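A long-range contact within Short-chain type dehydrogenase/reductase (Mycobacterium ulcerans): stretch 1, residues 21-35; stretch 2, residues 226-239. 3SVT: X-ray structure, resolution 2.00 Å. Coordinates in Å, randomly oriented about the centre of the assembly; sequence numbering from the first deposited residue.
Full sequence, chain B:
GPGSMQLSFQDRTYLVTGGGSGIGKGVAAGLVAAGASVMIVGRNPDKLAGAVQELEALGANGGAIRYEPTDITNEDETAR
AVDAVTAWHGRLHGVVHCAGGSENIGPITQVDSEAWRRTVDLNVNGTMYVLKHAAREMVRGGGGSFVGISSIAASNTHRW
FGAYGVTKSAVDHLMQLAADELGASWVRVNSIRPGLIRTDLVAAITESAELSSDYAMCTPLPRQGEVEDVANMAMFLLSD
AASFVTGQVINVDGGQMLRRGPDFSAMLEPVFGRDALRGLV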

ATOM      1  N   SER B  21      30.599  -8.543   4.126  1.00 33.30           N
ATOM      2  CA  SER B  21      29.972  -9.646   4.864  1.00 34.39           C
ATOM      3  C   SER B  21      28.485  -9.775   4.515  1.00 33.97           C
ATOM      4  O   SER B  21      27.954  -8.987   3.731  1.00 31.59           O
ATOM      5  CB  SER B  21      30.115  -9.423   6.362  1.00 35.90           C
ATOM      6  OG  SER B  21      29.376  -8.282   6.730  1.00 35.53           O
ATOM      7  N   GLY B  22      27.836 -10.793   5.088  1.00 34.96           N
ATOM      8  CA  GLY B  22      26.394 -11.002   4.939  1.00 34.59           C
ATOM      9  C   GLY B  22      25.869 -10.902   3.514  1.00 33.11           C
ATOM     10  O   GLY B  22      26.440 -11.468   2.572  1.00 32.42           O
ATOM     11  N   ILE B  23      24.796 -10.141   3.342  1.00 32.14           N
ATOM     12  CA  ILE B  23      24.120 -10.074   2.052  1.00 31.28           C
ATOM     13  C   ILE B  23      25.013  -9.521   0.937  1.00 30.65           C
ATOM     14  O   ILE B  23      25.087 -10.082  -0.155  1.00 30.08           O
ATOM     15  CB  ILE B  23      22.833  -9.229   2.168  1.00 31.61           C
ATOM     16  CG1 ILE B  23      21.825  -9.989   3.043  1.00 31.96           C
ATOM     17  CG2 ILE B  23      22.264  -8.908   0.793  1.00 28.62           C
ATOM     18  CD1 ILE B  23      20.524  -9.253   3.262  1.00 33.82           C
ATOM     19  N   GLY B  24      25.699  -8.422   1.213  1.00 30.16           N
ATOM     20  CA  GLY B  24      26.566  -7.828   0.215  1.00 29.43           C
ATOM     21  C   GLY B  24      27.615  -8.792  -0.322  1.00 30.06           C
ATOM     22  O   GLY B  24      27.857  -8.842  -1.535  1.00 30.51           O
ATOM     23  N   LYS B  25      28.241  -9.558   0.561  1.00 30.81           N
ATOM     24  CA  LYS B  25      29.256 -10.540   0.147  1.00 32.32           C
ATOM     25  C   LYS B  25      28.653 -11.600  -0.788  1.00 32.54           C
ATOM     26  O   LYS B  25      29.252 -11.965  -1.817  1.00 32.30           O
ATOM     27  CB  LYS B  25      29.875 -11.200   1.386  1.00 33.88           C
ATOM     28  CG  LYS B  25      31.023 -12.170   1.170  1.00 36.25           C
ATOM     29  CD  LYS B  25      31.509 -12.656   2.564  1.00 38.05           C
ATOM     30  CE  LYS B  25      32.517 -13.776   2.520  1.00 40.61           C
ATOM     31  NZ  LYS B  25      32.771 -14.326   3.914  1.00 42.51           N
ATOM     32  N   GLY B  26      27.458 -12.067  -0.438  1.00 32.60           N
ATOM     33  CA  GLY B  26      26.731 -13.016  -1.280  1.00 32.85           C
ATOM     34  C   GLY B  26      26.376 -12.448  -2.645  1.00 31.77           C
ATOM     35  O   GLY B  26      26.429 -13.145  -3.645  1.00 31.36           O
ATOM     36  N   VAL B  27      25.991 -11.180  -2.687  1.00 30.46           N
ATOM     37  CA  VAL B  27      25.638 -10.566  -3.947  1.00 29.95           C
ATOM     38  C   VAL B  27      26.881 -10.433  -4.846  1.00 30.23           C
ATOM     39  O   VAL B  27      26.839 -10.727  -6.050  1.00 29.92           O
ATOM     40  CB  VAL B  27      24.962  -9.176  -3.731  1.00 29.68           C
ATOM     41  CG1 VAL B  27      24.867  -8.448  -5.046  1.00 29.06           C
ATOM     42  CG2 VAL B  27      23.571  -9.329  -3.066  1.00 27.78           C
ATOM     43  N   ALA B  28      27.978  -9.991  -4.228  1.00 29.46           N
ATOM     44  CA  ALA B  28      29.263  -9.873  -4.877  1.00 29.84           C
ATOM     45  C   ALA B  28      29.757 -11.243  -5.379  1.00 31.04           C
ATOM     46  O   ALA B  28      30.240 -11.371  -6.508  1.00 30.71           O
ATOM     47  CB  ALA B  28      30.288  -9.254  -3.891  1.00 29.40           C
ATOM     48  N   ALA B  29      29.594 -12.259  -4.539  1.00 31.75           N
ATOM     49  CA  ALA B  29      29.974 -13.618  -4.899  1.00 33.50           C
ATOM     50  C   ALA B  29      29.240 -14.047  -6.159  1.00 33.89           C
ATOM     51  O   ALA B  29      29.853 -14.528  -7.119  1.00 35.25           O
ATOM     52  CB  ALA B  29      29.658 -14.583  -3.764  1.00 33.42           C
ATOM     53  N   GLY B  30      27.917 -13.894  -6.131  1.00 33.47           N
ATOM     54  CA  GLY B  30      27.075 -14.216  -7.274  1.00 33.79           C
ATOM     55  C   GLY B  30      27.507 -13.574  -8.576  1.00 33.55           C
ATOM     56  O   GLY B  30      27.594 -14.232  -9.618  1.00 34.97           O
ATOM     57  N   LEU B  31      27.764 -12.279  -8.527  1.00 33.05           N
ATOM     58  CA  LEU B  31      28.140 -11.514  -9.732  1.00 33.27           C
ATOM     59  C   LEU B  31      29.495 -11.918 -10.290  1.00 33.93           C
ATOM     60  O   LEU B  31      29.657 -12.115 -11.515  1.00 35.15           O
ATOM     61  CB  LEU B  31      28.134 -10.010  -9.422  1.00 31.77           C
ATOM     62  CG  LEU B  31      26.737  -9.396  -9.220  1.00 31.97           C
ATOM     63  CD1 LEU B  31      26.820  -7.972  -8.663  1.00 31.30           C
ATOM     64  CD2 LEU B  31      25.944  -9.396 -10.505  1.00 29.93           C
ATOM     65  N   VAL B  32      30.480 -12.024  -9.406  1.00 33.67           N
ATOM     66  CA  VAL B  32      31.820 -12.430  -9.845  1.00 34.76           C
ATOM     67  C   VAL B  32      31.749 -13.818 -10.479  1.00 36.32           C
ATOM     68  O   VAL B  32      32.332 -14.042 -11.559  1.00 36.77           O
ATOM     69  CB  VAL B  32      32.870 -12.402  -8.712  1.00 34.45           C
ATOM     70  CG1 VAL B  32      34.190 -12.965  -9.210  1.00 35.93           C
ATOM     71  CG2 VAL B  32      33.068 -10.963  -8.193  1.00 34.24           C
ATOM     72  N   ALA B  33      30.997 -14.722  -9.841  1.00 35.64           N
ATOM     73  CA  ALA B  33      30.894 -16.082 -10.343  1.00 37.92           C
ATOM     74  C   ALA B  33      30.214 -16.091 -11.703  1.00 38.96           C
ATOM     75  O   ALA B  33      30.503 -16.942 -12.518  1.00 40.94           O
ATOM     76  CB  ALA B  33      30.162 -17.007  -9.344  1.00 37.62           C
ATOM     77  N   ALA B  34      29.343 -15.119 -11.965  1.00 38.04           N
ATOM     78  CA  ALA B  34      28.682 -15.028 -13.268  1.00 38.98           C
ATOM     79  C   ALA B  34      29.534 -14.322 -14.329  1.00 40.00           C
ATOM     80  O   ALA B  34      29.072 -14.146 -15.457  1.00 41.31           O
ATOM     81  CB  ALA B  34      27.309 -14.337 -13.129  1.00 37.71           C
ATOM     82  N   GLY B  35      30.765 -13.923 -13.983  1.00 39.31           N
ATOM     83  CA  GLY B  35      31.667 -13.276 -14.940  1.00 40.22           C
ATOM     84  C   GLY B  35      31.703 -11.750 -14.897  1.00 38.90           C
ATOM     85  O   GLY B  35      32.286 -11.112 -15.791  1.00 39.79           O
ATOM     86  N   GLU B 226      17.973 -17.225   3.362  1.00 26.32           N
ATOM     87  CA  GLU B 226      19.398 -17.418   3.148  1.00 27.17           C
ATOM     88  C   GLU B 226      19.889 -16.275   2.302  1.00 26.45           C
ATOM     89  O   GLU B 226      19.130 -15.703   1.507  1.00 25.78           O
ATOM     90  CB  GLU B 226      19.648 -18.761   2.439  1.00 27.76           C
ATOM     91  CG  GLU B 226      19.153 -20.008   3.218  1.00 29.25           C
ATOM     92  CD  GLU B 226      19.962 -20.293   4.486  1.00 33.44           C
ATOM     93  OE1 GLU B 226      21.067 -19.730   4.680  1.00 33.52           O
ATOM     94  OE2 GLU B 226      19.489 -21.100   5.298  1.00 34.24           O
ATOM     95  N   VAL B 227      21.152 -15.927   2.468  1.00 26.18           N
ATOM     96  CA  VAL B 227      21.766 -14.861   1.666  1.00 26.29           C
ATOM     97  C   VAL B 227      21.552 -15.077   0.146  1.00 25.81           C
ATOM     98  O   VAL B 227      21.280 -14.129  -0.591  1.00 26.04           O
ATOM     99  CB  VAL B 227      23.266 -14.706   1.978  1.00 27.00           C
ATOM    100  CG1 VAL B 227      23.936 -13.859   0.914  1.00 28.33           C
ATOM    101  CG2 VAL B 227      23.478 -14.091   3.383  1.00 27.25           C
ATOM    102  N   GLU B 228      21.599 -16.316  -0.312  1.00 25.62           N
ATOM    103  CA  GLU B 228      21.398 -16.615  -1.730  1.00 25.71           C
ATOM    104  C   GLU B 228      20.017 -16.196  -2.212  1.00 24.75           C
ATOM    105  O   GLU B 228      19.870 -15.790  -3.358  1.00 24.97           O
ATOM    106  CB  GLU B 228      21.615 -18.102  -1.999  1.00 27.83           C
ATOM    107  CG  GLU B 228      22.984 -18.612  -1.556  1.00 31.99           C
ATOM    108  CD  GLU B 228      23.154 -18.697  -0.025  1.00 34.77           C
ATOM    109  OE1 GLU B 228      22.285 -19.228   0.688  1.00 37.75           O
ATOM    110  OE2 GLU B 228      24.158 -18.204   0.491  1.00 37.17           O
ATOM    111  N   ASP B 229      19.005 -16.270  -1.347  1.00 23.98           N
ATOM    112  CA  ASP B 229      17.661 -15.857  -1.721  1.00 23.81           C
ATOM    113  C   ASP B 229      17.671 -14.362  -2.133  1.00 24.21           C
ATOM    114  O   ASP B 229      17.035 -13.974  -3.122  1.00 24.30           O
ATOM    115  CB  ASP B 229      16.652 -16.042  -0.597  1.00 22.92           C
ATOM    116  CG  ASP B 229      16.507 -17.484  -0.123  1.00 25.01           C
ATOM    117  OD1 ASP B 229      16.546 -18.419  -0.965  1.00 25.15           O
ATOM    118  OD2 ASP B 229      16.290 -17.674   1.116  1.00 22.82           O
ATOM    119  N   VAL B 230      18.359 -13.526  -1.347  1.00 23.37           N
ATOM    120  CA  VAL B 230      18.396 -12.093  -1.645  1.00 22.86           C
ATOM    121  C   VAL B 230      19.306 -11.831  -2.869  1.00 23.04           C
ATOM    122  O   VAL B 230      18.969 -11.020  -3.714  1.00 23.02           O
ATOM    123  CB  VAL B 230      18.879 -11.271  -0.446  1.00 22.87           C
ATOM    124  CG1 VAL B 230      18.849  -9.764  -0.792  1.00 23.15           C
ATOM    125  CG2 VAL B 230      18.020 -11.595   0.832  1.00 20.91           C
ATOM    126  N   ALA B 231      20.435 -12.538  -2.947  1.00 23.54           N
ATOM    127  CA  ALA B 231      21.379 -12.391  -4.068  1.00 24.50           C
ATOM    128  C   ALA B 231      20.703 -12.709  -5.391  1.00 24.48           C
ATOM    129  O   ALA B 231      20.912 -12.018  -6.367  1.00 25.90           O
ATOM    130  CB  ALA B 231      22.613 -13.294  -3.862  1.00 24.46           C
ATOM    131  N   ASN B 232      19.890 -13.760  -5.410  1.00 24.73           N
ATOM    132  CA  ASN B 232      19.152 -14.172  -6.609  1.00 25.03           C
ATOM    133  C   ASN B 232      18.196 -13.057  -7.122  1.00 24.80           C
ATOM    134  O   ASN B 232      18.136 -12.767  -8.317  1.00 24.38           O
ATOM    135  CB  ASN B 232      18.309 -15.419  -6.305  1.00 24.64           C
ATOM    136  CG  ASN B 232      19.129 -16.712  -6.154  1.00 26.38           C
ATOM    137  OD1 ASN B 232      20.223 -16.863  -6.698  1.00 25.60           O
ATOM    138  ND2 ASN B 232      18.548 -17.673  -5.433  1.00 22.02           N
ATOM    139  N   MET B 233      17.453 -12.446  -6.203  1.00 24.56           N
ATOM    140  CA  MET B 233      16.547 -11.343  -6.551  1.00 24.61           C
ATOM    141  C   MET B 233      17.326 -10.138  -7.049  1.00 25.60           C
ATOM    142  O   MET B 233      16.895  -9.483  -7.998  1.00 24.88           O
ATOM    143  CB  MET B 233      15.694 -10.914  -5.350  1.00 24.25           C
ATOM    144  CG  MET B 233      14.705  -9.791  -5.651  1.00 25.22           C
ATOM    145  SD  MET B 233      13.384 -10.239  -6.788  1.00 28.27           S
ATOM    146  CE  MET B 233      12.358 -11.176  -5.642  1.00 25.59           C
ATOM    147  N   ALA B 234      18.443  -9.832  -6.389  1.00 25.72           N
ATOM    148  CA  ALA B 234      19.230  -8.683  -6.806  1.00 26.13           C
ATOM    149  C   ALA B 234      19.768  -8.895  -8.206  1.00 26.05           C
ATOM    150  O   ALA B 234      19.682  -8.013  -9.047  1.00 25.72           O
ATOM    151  CB  ALA B 234      20.358  -8.390  -5.818  1.00 26.12           C
ATOM    152  N   MET B 235      20.314 -10.083  -8.452  1.00 25.93           N
ATOM    153  CA  MET B 235      20.878 -10.389  -9.762  1.00 25.87           C
ATOM    154  C   MET B 235      19.805 -10.365 -10.842  1.00 25.32           C
ATOM    155  O   MET B 235      20.012  -9.831 -11.940  1.00 24.97           O
ATOM    156  CB  MET B 235      21.630 -11.733  -9.738  1.00 26.31           C
ATOM    157  CG  MET B 235      22.907 -11.706  -8.883  1.00 27.56           C
ATOM    158  SD  MET B 235      23.785 -13.281  -8.746  1.00 32.08           S
ATOM    159  CE  MET B 235      24.172 -13.533 -10.452  1.00 31.73           C
ATOM    160  N   PHE B 236      18.646 -10.931 -10.545  1.00 24.47           N
ATOM    161  CA  PHE B 236      17.533 -10.824 -11.488  1.00 24.73           C
ATOM    162  C   PHE B 236      17.196  -9.367 -11.779  1.00 24.30           C
ATOM    163  O   PHE B 236      17.082  -8.985 -12.938  1.00 24.22           O
ATOM    164  CB  PHE B 236      16.290 -11.545 -10.975  1.00 24.67           C
ATOM    165  CG  PHE B 236      15.071 -11.313 -11.834  1.00 26.63           C
ATOM    166  CD1 PHE B 236      14.980 -11.862 -13.095  1.00 26.67           C
ATOM    167  CD2 PHE B 236      14.033 -10.509 -11.391  1.00 29.44           C
ATOM    168  CE1 PHE B 236      13.893 -11.624 -13.897  1.00 25.80           C
ATOM    169  CE2 PHE B 236      12.933 -10.284 -12.205  1.00 29.28           C
ATOM    170  CZ  PHE B 236      12.886 -10.848 -13.458  1.00 26.30           C
ATOM    171  N   LEU B 237      17.073  -8.540 -10.742  1.00 23.43           N
ATOM    172  CA  LEU B 237      16.750  -7.132 -10.993  1.00 22.93           C
ATOM    173  C   LEU B 237      17.877  -6.352 -11.722  1.00 23.04           C
ATOM    174  O   LEU B 237      17.587  -5.391 -12.411  1.00 21.66           O
ATOM    175  CB  LEU B 237      16.390  -6.411  -9.724  1.00 22.57           C
ATOM    176  CG  LEU B 237      15.097  -6.807  -9.033  1.00 23.90           C
ATOM    177  CD1 LEU B 237      15.060  -6.136  -7.671  1.00 22.27           C
ATOM    178  CD2 LEU B 237      13.854  -6.434  -9.887  1.00 21.43           C
ATOM    179  N   LEU B 238      19.148  -6.755 -11.543  1.00 23.55           N
ATOM    180  CA  LEU B 238      20.252  -6.138 -12.301  1.00 24.24           C
ATOM    181  C   LEU B 238      20.245  -6.541 -13.774  1.00 24.52           C
ATOM    182  O   LEU B 238      20.778  -5.815 -14.601  1.00 24.92           O
ATOM    183  CB  LEU B 238      21.618  -6.493 -11.706  1.00 24.23           C
ATOM    184  CG  LEU B 238      21.971  -5.936 -10.335  1.00 24.98           C
ATOM    185  CD1 LEU B 238      23.182  -6.669  -9.749  1.00 21.74           C
ATOM    186  CD2 LEU B 238      22.170  -4.414 -10.409  1.00 23.53           C
ATOM    187  N   SER B 239      19.689  -7.719 -14.071  1.00 24.44           N
ATOM    188  CA  SER B 239      19.795  -8.337 -15.377  1.00 24.93           C
ATOM    189  C   SER B 239      18.813  -7.735 -16.361  1.00 25.88           C
ATOM    190  O   SER B 239      17.812  -7.082 -15.978  1.00 25.12           O
ATOM    191  CB  SER B 239      19.534  -9.849 -15.294  1.00 25.41           C
ATOM    192  OG  SER B 239      18.126 -10.115 -15.314  1.00 26.21           O
TER

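Stretch 1 forms a helix through Ala33, and stretch 2 a helix from Val227 to Leu238. Their axes approach to 8.5 Å, with 54° between their N-to-C directions. The backbones are nearest where Val27 CA lies 4.6 Å from Ala231 CA. They diverge toward the C-terminal ends, and Leu31 CA is already 7.3 Å from Met235 CA. Gly35 ends the first helix in a Schellman motif with positive phi. At the start of the second, Glu226 N donates to Asp229 OD2 at 2.8 Å.

No hydrogen bond crosses the contact; packing is apolar. Two glycines make room for it. Gly26 CA lies 3.7 Å from Val227 CG1, and a CB on Gly26 would clash with that methyl. At Gly30 a CB would clash with Met235 SD. Ala231 is also small, and its CB rests 3.8 Å from Gly26 O.

Larger side chains pack beside these close points. Ile23 CG2 meets Val230 CG1 at 3.9 Å. Val27 CG2 lies 3.9 Å from Ala231 CA and 4.3 Å from Ala234 CB. Where the helices spread, longer side chains bridge the gap. Met235 CB points sideways, but the side chain's end comes nearer, placing CE 3.6 Å from Gly30 O and 4.2 Å from Ala34 CB. Leu31 CD2 reaches Leu238 CD1 at 4.0 Å.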